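Local coordinates for DYNE7 (PDB 2XEM), which is a hot-dog fold thioesterase of dynemicin biosynthesis that binds a conjugated polyene ketone and probably releases the polyketide chain by thioester hydrolysis, at residues D79-M85 with F99-A105; S10-R14 with H43-H48; Y33-Q37 with D66-D70. All coordinates share one frame; numbering follows the deposited sequence.

Interaction 1 of 3, residues D79-M85 with F99-A105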
loop_
_atom_site.group_PDB
_atom_site.type_symbol
_atom_site.label_atom_id
_atom_site.label_comp_id
_atom_site.label_asym_id
_atom_site.label_seq_id
_atom_site.Cartn_x
_atom_site.Cartn_y
_atom_site.Cartn_z
ATOM N N ASP D 79 7.849 -15.530 -2.509
ATOM C CA ASP D 79 9.028 -15.434 -3.377
ATOM C C ASP D 79 10.061 -14.538 -2.725
ATOM O O ASP D 79 9.719 -13.494 -2.164
ATOM C CB ASP D 79 8.688 -14.849 -4.766
ATOM C CG ASP D 79 7.985 -15.773 -5.751
ATOM O OD1 ASP D 79 7.848 -16.983 -5.448
ATOM O OD2 ASP D 79 7.603 -15.292 -6.836
ATOM N N GLU D 80 11.312 -14.982 -2.756
ATOM C CA GLU D 80 12.424 -14.141 -2.347
ATOM C C GLU D 80 12.973 -13.459 -3.607
ATOM O O GLU D 80 13.436 -14.127 -4.536
ATOM C CB GLU D 80 13.489 -14.964 -1.615
ATOM C CG GLU D 80 14.719 -14.155 -1.229
ATOM C CD GLU D 80 15.843 -14.989 -0.634
ATOM O OE1 GLU D 80 16.932 -14.420 -0.401
ATOM O OE2 GLU D 80 15.659 -16.214 -0.445
ATOM N N VAL D 81 12.837 -12.132 -3.658
ATOM C CA VAL D 81 13.192 -11.338 -4.832
ATOM C C VAL D 81 14.400 -10.496 -4.488
ATOM O O VAL D 81 14.398 -9.818 -3.464
ATOM C CB VAL D 81 12.012 -10.459 -5.350
ATOM C CG1 VAL D 81 12.425 -9.636 -6.593
ATOM C CG2 VAL D 81 10.768 -11.302 -5.630
ATOM N N GLU D 82 15.445 -10.574 -5.327
ATOM C CA GLU D 82 16.554 -9.636 -5.225
ATOM C C GLU D 82 16.293 -8.456 -6.149
ATOM O O GLU D 82 16.117 -8.639 -7.354
ATOM C CB GLU D 82 17.851 -10.305 -5.587
ATOM C CG GLU D 82 18.314 -11.264 -4.531
ATOM C CD GLU D 82 19.685 -11.835 -4.817
ATOM O OE1 GLU D 82 20.273 -11.543 -5.887
ATOM O OE2 GLU D 82 20.163 -12.603 -3.959
ATOM N N VAL D 83 16.187 -7.265 -5.560
ATOM C CA VAL D 83 16.058 -6.018 -6.307
ATOM C C VAL D 83 17.496 -5.506 -6.481
ATOM O O VAL D 83 18.098 -5.004 -5.539
ATOM C CB VAL D 83 15.114 -4.999 -5.613
ATOM C CG1 VAL D 83 14.941 -3.743 -6.486
ATOM C CG2 VAL D 83 13.746 -5.636 -5.310
ATOM N N ARG D 84 18.061 -5.730 -7.674
ATOM C CA ARG D 84 19.457 -5.447 -7.953
ATOM C C ARG D 84 19.580 -4.096 -8.618
ATOM O O ARG D 84 19.094 -3.911 -9.728
ATOM C CB ARG D 84 20.057 -6.561 -8.822
ATOM C CG ARG D 84 19.923 -7.933 -8.179
ATOM C CD ARG D 84 20.457 -8.970 -9.113
ATOM N NE ARG D 84 20.405 -10.308 -8.529
ATOM C CZ ARG D 84 20.680 -11.420 -9.200
ATOM N NH1 ARG D 84 21.023 -11.361 -10.485
ATOM N NH2 ARG D 84 20.608 -12.595 -8.601
ATOM N N MET D 85 20.220 -3.147 -7.936
ATOM C CA MET D 85 20.323 -1.768 -8.391
ATOM C C MET D 85 21.695 -1.435 -8.983
ATOM O O MET D 85 22.734 -1.801 -8.431
ATOM C CB MET D 85 19.993 -0.808 -7.250
ATOM C CG MET D 85 19.824 0.630 -7.693
ATOM S SD MET D 85 19.367 1.689 -6.303
ATOM C CE MET D 85 20.975 1.688 -5.381
ATOM N N PHE D 99 17.308 -1.307 -12.411
ATOM C CA PHE D 99 16.931 -2.388 -11.489
ATOM C C PHE D 99 16.638 -3.646 -12.267
ATOM O O PHE D 99 15.952 -3.578 -13.285
ATOM C CB PHE D 99 15.702 -2.017 -10.638
ATOM C CG PHE D 99 15.798 -0.713 -9.878
ATOM C CD1 PHE D 99 16.220 -0.692 -8.552
ATOM C CD2 PHE D 99 15.442 0.494 -10.481
ATOM C CE1 PHE D 99 16.310 0.515 -7.849
ATOM C CE2 PHE D 99 15.545 1.699 -9.778
ATOM C CZ PHE D 99 15.975 1.696 -8.463
ATOM N N ASP D 100 17.221 -4.774 -11.822
ATOM C CA ASP D 100 16.792 -6.106 -12.193
ATOM C C ASP D 100 16.041 -6.682 -11.002
ATOM O O ASP D 100 16.494 -6.531 -9.870
ATOM C CB ASP D 100 17.993 -7.012 -12.508
ATOM C CG ASP D 100 18.635 -6.831 -13.881
ATOM O OD1 ASP D 100 18.118 -6.021 -14.691
ATOM O OD2 ASP D 100 19.622 -7.529 -14.161
ATOM N N TYR D 101 14.887 -7.324 -11.247
ATOM C CA TYR D 101 14.141 -7.975 -10.160
ATOM C C TYR D 101 14.243 -9.459 -10.404
ATOM O O TYR D 101 13.634 -9.975 -11.344
ATOM C CB TYR D 101 12.666 -7.577 -10.155
ATOM C CG TYR D 101 12.380 -6.097 -10.071
ATOM C CD1 TYR D 101 11.886 -5.535 -8.903
ATOM C CD2 TYR D 101 12.497 -5.275 -11.198
ATOM C CE1 TYR D 101 11.513 -4.195 -8.850
ATOM C CE2 TYR D 101 12.152 -3.925 -11.148
ATOM C CZ TYR D 101 11.636 -3.399 -9.980
ATOM O OH TYR D 101 11.192 -2.108 -9.946
ATOM N N VAL D 102 15.037 -10.134 -9.579
ATOM C CA VAL D 102 15.352 -11.541 -9.784
ATOM C C VAL D 102 14.767 -12.379 -8.647
ATOM O O VAL D 102 15.149 -12.185 -7.485
ATOM C CB VAL D 102 16.881 -11.760 -9.972
ATOM C CG1 VAL D 102 17.202 -13.235 -10.235
ATOM C CG2 VAL D 102 17.428 -10.874 -11.109
ATOM N N ARG D 103 13.827 -13.292 -8.971
ATOM C CA ARG D 103 13.423 -14.300 -7.990
ATOM C C ARG D 103 14.574 -15.297 -7.816
ATOM O O ARG D 103 14.990 -15.911 -8.798
ATOM C CB ARG D 103 12.116 -15.030 -8.393
ATOM C CG ARG D 103 11.790 -16.196 -7.442
ATOM C CD ARG D 103 10.474 -16.884 -7.698
ATOM N NE ARG D 103 10.345 -17.366 -9.069
ATOM C CZ ARG D 103 9.337 -17.055 -9.873
ATOM N NH1 ARG D 103 8.351 -16.269 -9.444
ATOM N NH2 ARG D 103 9.301 -17.528 -11.112
ATOM N N VAL D 104 15.085 -15.433 -6.579
ATOM C CA VAL D 104 16.164 -16.369 -6.237
ATOM C C VAL D 104 15.658 -17.591 -5.471
ATOM O O VAL D 104 16.392 -18.550 -5.312
ATOM C CB VAL D 104 17.353 -15.680 -5.524
ATOM C CG1 VAL D 104 18.021 -14.673 -6.460
ATOM C CG2 VAL D 104 16.916 -15.021 -4.208
ATOM N N ALA D 105 14.415 -17.540 -4.967
ATOM C CA ALA D 105 13.782 -18.690 -4.311
ATOM C C ALA D 105 12.264 -18.489 -4.290
ATOM O O ALA D 105 11.813 -17.343 -4.230
ATOM C CB ALA D 105 14.325 -18.887 -2.890
HETATM O O HOH W 1 21.091 -9.224 -12.484
#
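E82 and V102 form the central hydrogen-bonded pair of an antiparallel ladder between strands 80-85 and 99-105, whose directions differ by 153°. E82 N donates to V102 O at 2.7 Å and V102 N returns a nearly straight bond to E82 O, N-H...O 176°. R84 and D100 form a second such pair. Near the other end, E80 O accepts from V104 N while E80 N donates to A105 O, 2.8 Å; two residues facing one is the evidence for a classic beta bulge.

Charged groups frame the ladder. R103 NH1 reaches D79 OD2 at 2.9 Å; the oxygen lies in the guanidinium plane but is approached from above the carboxylate, and it also accepts from S76 N. The R103 chain bends at chi3 (55°), which turns the guanidinium back to D79. On the face carrying E80, E82 and R84, both NE and NH2 of R84 grip E82 OE1 side-on, so the guanidinium is held in rotation while V102 CG2 packs over one of its faces, 3.7 Å from NH1. A water links R84 NH1 to D100 OD2, and D100 OD1 is bound by Q114.

Apolar contacts dominate the face of V81, V83, M85, F99 and Y101. M85 CG lies 3.5 Å from F99 CE1, with SD obliquely placed in a Met-aromatic contact, and V83 CG2 packs 4.0 Å from Y101 CD1. M85, F99 and Y101 also touch helix 32-48. This largely apolar face belongs to the beta hairpin of consecutive, antiparallel-paired strands 80-91 and 94-105, part of the curved antiparallel sheet of the hot-dog fold.

Interaction 2 of 3, residues S10-R14 with H43-H48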
loop_
_atom_site.group_PDB
_atom_site.type_symbol
_atom_site.label_atom_id
_atom_site.label_comp_id
_atom_site.label_asym_id
_atom_site.label_seq_id
_atom_site.Cartn_x
_atom_site.Cartn_y
_atom_site.Cartn_z
ATOM N N SER D 10 26.235 -5.342 -8.550
ATOM C CA SER D 10 25.098 -4.530 -8.246
ATOM C C SER D 10 24.811 -4.537 -6.779
ATOM O O SER D 10 25.238 -5.429 -6.062
ATOM C CB SER D 10 23.892 -4.956 -9.064
ATOM O OG SER D 10 23.532 -6.289 -8.739
ATOM N N TYR D 11 24.134 -3.490 -6.318
ATOM C CA TYR D 11 23.620 -3.438 -4.966
ATOM C C TYR D 11 22.365 -4.317 -4.880
ATOM O O TYR D 11 21.462 -4.182 -5.720
ATOM C CB TYR D 11 23.310 -1.992 -4.575
ATOM C CG TYR D 11 22.699 -1.944 -3.206
ATOM C CD1 TYR D 11 23.478 -2.124 -2.069
ATOM C CD2 TYR D 11 21.325 -1.797 -3.045
ATOM C CE1 TYR D 11 22.902 -2.157 -0.801
ATOM C CE2 TYR D 11 20.742 -1.814 -1.782
ATOM C CZ TYR D 11 21.535 -1.985 -0.665
ATOM O OH TYR D 11 20.968 -1.995 0.568
ATOM N N VAL D 12 22.298 -5.184 -3.862
ATOM C CA VAL D 12 21.217 -6.147 -3.741
ATOM C C VAL D 12 20.335 -5.779 -2.571
ATOM O O VAL D 12 20.818 -5.704 -1.431
ATOM C CB VAL D 12 21.720 -7.598 -3.635
ATOM C CG1 VAL D 12 20.542 -8.568 -3.429
ATOM C CG2 VAL D 12 22.521 -7.980 -4.873
ATOM N N HIS D 13 19.042 -5.473 -2.869
ATOM C CA HIS D 13 18.025 -5.356 -1.836
ATOM C C HIS D 13 17.152 -6.587 -1.881
ATOM O O HIS D 13 16.506 -6.835 -2.893
ATOM C CB HIS D 13 17.194 -4.071 -2.014
ATOM C CG HIS D 13 15.981 -4.012 -1.136
ATOM N ND1 HIS D 13 16.069 -3.815 0.215
ATOM C CD2 HIS D 13 14.681 -4.177 -1.472
ATOM C CE1 HIS D 13 14.829 -3.845 0.664
ATOM N NE2 HIS D 13 13.959 -4.039 -0.318
ATOM N N ARG D 14 17.131 -7.360 -0.791
ATOM C CA ARG D 14 16.346 -8.585 -0.686
ATOM C C ARG D 14 14.927 -8.251 -0.223
ATOM O O ARG D 14 14.749 -7.564 0.779
ATOM C CB ARG D 14 17.029 -9.532 0.305
ATOM C CG ARG D 14 16.396 -10.914 0.410
ATOM C CD ARG D 14 17.047 -11.675 1.548
ATOM N NE ARG D 14 16.302 -12.877 1.936
ATOM C CZ ARG D 14 15.326 -12.907 2.840
ATOM N NH1 ARG D 14 14.915 -11.787 3.424
ATOM N NH2 ARG D 14 14.731 -14.055 3.143
ATOM N N HIS D 43 17.456 1.443 1.377
ATOM C CA HIS D 43 18.333 0.419 1.965
ATOM C C HIS D 43 19.785 0.730 1.521
ATOM O O HIS D 43 20.703 0.665 2.339
ATOM C CB HIS D 43 17.864 -0.994 1.542
ATOM C CG HIS D 43 18.475 -2.172 2.265
ATOM N ND1 HIS D 43 19.376 -2.020 3.344
ATOM C CD2 HIS D 43 18.325 -3.502 2.018
ATOM C CE1 HIS D 43 19.686 -3.254 3.734
ATOM N NE2 HIS D 43 19.084 -4.178 2.963
ATOM N N PHE D 44 19.973 1.126 0.256
ATOM C CA PHE D 44 21.257 1.545 -0.295
ATOM C C PHE D 44 21.875 2.688 0.506
ATOM O O PHE D 44 23.030 2.586 0.902
ATOM C CB PHE D 44 21.147 1.923 -1.786
ATOM C CG PHE D 44 22.481 2.352 -2.359
ATOM C CD1 PHE D 44 23.438 1.407 -2.711
ATOM C CD2 PHE D 44 22.800 3.702 -2.495
ATOM C CE1 PHE D 44 24.685 1.800 -3.201
ATOM C CE2 PHE D 44 24.070 4.095 -2.949
ATOM C CZ PHE D 44 24.991 3.141 -3.310
ATOM N N LEU D 45 21.108 3.756 0.741
ATOM C CA LEU D 45 21.501 4.865 1.607
ATOM C C LEU D 45 21.881 4.420 3.012
ATOM O O LEU D 45 22.907 4.858 3.500
ATOM C CB LEU D 45 20.396 5.936 1.676
ATOM C CG LEU D 45 19.980 6.612 0.374
ATOM C CD1 LEU D 45 18.790 7.507 0.597
ATOM C CD2 LEU D 45 21.096 7.406 -0.243
ATOM N N ALA D 46 21.070 3.544 3.665
ATOM C CA ALA D 46 21.396 3.058 5.022
ATOM C C ALA D 46 22.721 2.255 5.050
ATOM O O ALA D 46 23.502 2.375 6.003
ATOM C CB ALA D 46 20.238 2.236 5.597
ATOM N N ASP D 47 22.988 1.477 3.994
ATOM C CA ASP D 47 24.186 0.648 3.896
ATOM C C ASP D 47 25.430 1.432 3.497
ATOM O O ASP D 47 26.507 1.157 4.009
ATOM C CB ASP D 47 23.968 -0.491 2.877
ATOM C CG ASP D 47 23.063 -1.606 3.347
ATOM O OD1 ASP D 47 22.863 -1.736 4.577
ATOM O OD2 ASP D 47 22.549 -2.352 2.486
ATOM N N HIS D 48 25.300 2.402 2.577
ATOM C CA HIS D 48 26.472 2.932 1.864
ATOM C C HIS D 48 26.595 4.447 1.900
ATOM O O HIS D 48 27.631 4.977 1.532
ATOM C CB HIS D 48 26.511 2.390 0.405
ATOM C CG HIS D 48 26.613 0.899 0.335
ATOM N ND1 HIS D 48 27.669 0.216 0.926
ATOM C CD2 HIS D 48 25.772 -0.001 -0.219
ATOM C CE1 HIS D 48 27.442 -1.067 0.698
ATOM N NE2 HIS D 48 26.312 -1.248 0.013
HETATM O O HOH W 2 19.171 -6.972 1.074
#
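An aromatic cluster joins strand 11-16, which pairs with 80-91 in the hot-dog sheet, to the C-terminal end of the long helix 32-48, with Y11 placed among H43, F44 and H48. F44 turns its edge to the Y11 face: the planes stand at 84°, and F44 CD1 lies 3.5 Å from Y11 CG, a T-shaped pair. F44 CA adds a CH-pi contact over the same ring, 4.0 Å from its centroid. In turn, Y11 presents its own edge to H43, whose ring face receives the hydroxyl; Y11 OH is 3.0 Å from H43 CG.

With CG anti to the backbone N (chi1 177°), the Y11 ring extends from the strand to the helix, where its hydroxyl donates to D47 OD2 at 2.5 Å, an unusually short length for the one hydrogen bond between the two segments. That oxygen lies near the ring plane, but the hydroxyl meets it from above the carboxylate, 39° out of plane. F44 also touches M85 of strand 80-91 and A141 and L142 of helix 136-143. Farther along the strand, H13 and H43 meet rim to rim, their ring centroids 5.2 Å apart. The H48 ring likewise meets Y11 rim to rim, with H48 NE2 3.6 Å from Y11 CE1.

Interaction 3 of 3, residues Y33-Q37 with D66-D70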
loop_
_atom_site.group_PDB
_atom_site.type_symbol
_atom_site.label_atom_id
_atom_site.label_comp_id
_atom_site.label_asym_id
_atom_site.label_seq_id
_atom_site.Cartn_x
_atom_site.Cartn_y
_atom_site.Cartn_z
ATOM N N TYR D 33 6.216 -3.322 -7.642
ATOM C CA TYR D 33 7.576 -3.307 -8.197
ATOM C C TYR D 33 8.201 -1.904 -8.130
ATOM O O TYR D 33 9.419 -1.775 -7.959
ATOM C CB TYR D 33 7.565 -3.822 -9.640
ATOM C CG TYR D 33 7.304 -5.307 -9.762
ATOM C CD1 TYR D 33 8.341 -6.194 -10.032
ATOM C CD2 TYR D 33 6.004 -5.824 -9.664
ATOM C CE1 TYR D 33 8.093 -7.550 -10.227
ATOM C CE2 TYR D 33 5.750 -7.180 -9.839
ATOM C CZ TYR D 33 6.795 -8.038 -10.131
ATOM O OH TYR D 33 6.542 -9.369 -10.324
ATOM N N LEU D 34 7.377 -0.867 -8.266
ATOM C CA LEU D 34 7.835 0.526 -8.126
ATOM C C LEU D 34 8.108 0.892 -6.692
ATOM O O LEU D 34 9.091 1.565 -6.462
ATOM C CB LEU D 34 6.861 1.541 -8.797
ATOM C CG LEU D 34 6.868 1.556 -10.346
ATOM C CD1 LEU D 34 8.281 1.617 -10.919
ATOM C CD2 LEU D 34 6.082 0.357 -10.938
ATOM N N HIS D 35 7.278 0.431 -5.714
ATOM C CA HIS D 35 7.582 0.595 -4.291
ATOM C C HIS D 35 8.945 0.025 -3.967
ATOM O O HIS D 35 9.697 0.651 -3.232
ATOM C CB HIS D 35 6.535 -0.090 -3.376
ATOM C CG HIS D 35 5.234 0.611 -3.338
ATOM N ND1 HIS D 35 4.903 1.423 -2.302
ATOM C CD2 HIS D 35 4.195 0.539 -4.195
ATOM C CE1 HIS D 35 3.691 1.867 -2.565
ATOM N NE2 HIS D 35 3.237 1.369 -3.711
ATOM N N TRP D 36 9.260 -1.168 -4.526
ATOM C CA TRP D 36 10.502 -1.876 -4.264
ATOM C C TRP D 36 11.751 -1.110 -4.705
ATOM O O TRP D 36 12.800 -1.291 -4.096
ATOM C CB TRP D 36 10.487 -3.265 -4.893
ATOM C CG TRP D 36 9.401 -4.182 -4.407
ATOM C CD1 TRP D 36 8.599 -4.021 -3.305
ATOM C CD2 TRP D 36 8.999 -5.404 -5.022
ATOM N NE1 TRP D 36 7.708 -5.055 -3.216
ATOM C CE2 TRP D 36 7.931 -5.926 -4.256
ATOM C CE3 TRP D 36 9.448 -6.124 -6.155
ATOM C CZ2 TRP D 36 7.307 -7.129 -4.577
ATOM C CZ3 TRP D 36 8.795 -7.300 -6.500
ATOM C CH2 TRP D 36 7.751 -7.800 -5.709
ATOM N N GLN D 37 11.634 -0.261 -5.742
ATOM C CA GLN D 37 12.707 0.675 -6.158
ATOM C C GLN D 37 13.019 1.652 -5.032
ATOM O O GLN D 37 14.190 1.902 -4.749
ATOM C CB GLN D 37 12.284 1.458 -7.407
ATOM C CG GLN D 37 12.222 0.592 -8.643
ATOM C CD GLN D 37 11.882 1.362 -9.892
ATOM O OE1 GLN D 37 11.708 2.576 -9.893
ATOM N NE2 GLN D 37 11.775 0.659 -10.995
ATOM N N ASP D 66 11.251 10.566 -12.857
ATOM C CA ASP D 66 10.548 9.558 -13.655
ATOM C C ASP D 66 10.861 8.161 -13.139
ATOM O O ASP D 66 11.805 7.986 -12.372
ATOM C CB ASP D 66 10.892 9.671 -15.157
ATOM C CG ASP D 66 12.381 9.657 -15.498
ATOM O OD1 ASP D 66 12.830 10.581 -16.169
ATOM O OD2 ASP D 66 13.088 8.714 -15.083
ATOM N N CYS D 67 10.053 7.184 -13.525
ATOM C CA CYS D 67 10.307 5.781 -13.239
ATOM C C CYS D 67 9.667 4.923 -14.337
ATOM O O CYS D 67 8.802 5.393 -15.083
ATOM C CB CYS D 67 9.784 5.403 -11.859
ATOM S SG CYS D 67 7.981 5.432 -11.739
ATOM N N HIS D 68 10.116 3.671 -14.425
ATOM C CA HIS D 68 9.765 2.748 -15.495
ATOM C C HIS D 68 9.891 1.320 -14.959
ATOM O O HIS D 68 10.752 1.053 -14.110
ATOM C CB HIS D 68 10.699 2.954 -16.703
ATOM C CG HIS D 68 10.176 2.319 -17.957
ATOM N ND1 HIS D 68 10.508 1.020 -18.301
ATOM C CD2 HIS D 68 9.296 2.801 -18.868
ATOM C CE1 HIS D 68 9.842 0.765 -19.419
ATOM N NE2 HIS D 68 9.097 1.805 -19.796
ATOM N N ALA D 69 9.030 0.423 -15.431
ATOM C CA ALA D 69 9.178 -1.013 -15.205
ATOM C C ALA D 69 8.735 -1.786 -16.428
ATOM O O ALA D 69 7.798 -1.370 -17.104
ATOM C CB ALA D 69 8.390 -1.469 -13.973
ATOM N N ASP D 70 9.479 -2.864 -16.765
ATOM C CA ASP D 70 9.116 -3.869 -17.773
ATOM C C ASP D 70 8.906 -5.188 -17.050
ATOM O O ASP D 70 9.776 -5.591 -16.276
ATOM C CB ASP D 70 10.250 -4.025 -18.802
ATOM C CG ASP D 70 10.379 -2.818 -19.703
ATOM O OD1 ASP D 70 9.514 -2.641 -20.582
ATOM O OD2 ASP D 70 11.342 -2.051 -19.532
#
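L34 and Q37 reach from the central helix of the hot-dog fold to strand 66-70 of the sheet wrapped around it. L34 supplies the apolar half of the contact and divides its two methyls between two alternate residues of the strand that point to the helix: CD1 lies 3.9 Å from C67 SG, and CD2 is 4.2 Å from A69 CB. C67 SG sits between its backbone N and carbonyl carbon (chi1 68°), a rotamer that directs the sulfur to the leucine. The intervening H68 points its side chain away from the helix, as expected for a strand residue between two that face inward.

The polar half belongs to Q37. Its chain is extended beyond CG, which carries the amide across the gap to the strand backbone. There NE2 makes a weak hydrogen bond to H68 O, 3.3 Å long with an N-H...O angle of 151°, while OE1 packs 3.9 Å from C67 CB. The stronger partner of NE2 is the hydroxyl of Y101 on strand 94-105, beyond strand 110-124. Two partners therefore hold the nitrogen end of this buried amide, one from strand 66-70 and one from strand 94-105.

A second shell fixes both elements. Y101 OH also bonds to Y33 O, joining the helix backbone to the same hydroxyl that engages Q37. Strand 66-70 pairs with 110-124 within the chain and with a strand of the second subunit, continuing the sheet across the interface; H68 meets H68 of that subunit. The segment axes approach to 9.3 Å at 128°, so the side chains span the gap between helix and sheet. The carbonyl that Q37 engages is also brushed by the leucine, L34 CD1 lying 4.1 Å from H68 O.

Overall arrangement
The three contacts build one layered fold from different chemistry. Interaction 1 is strand-to-strand within the sheet, buries 776 Å² and relies on backbone bonds, with charges on its more exposed face. Interactions 2 and 3 both dock helix 32-48 on that sheet, but at separate places: interaction 2, partly buried at the helix end, uses rings and a tyrosine-carboxylate bond, whereas interaction 3 is fully buried, small and mainly apolar. M85 N and V83 N bond to the backbone of 10-14, making strand 80-85 the neighbour of both 99-105 and 11-14. The Y101 hydroxyl joins interactions 1 and 3; the latter adjoins a second subunit, whereas no other chain touches interaction 1.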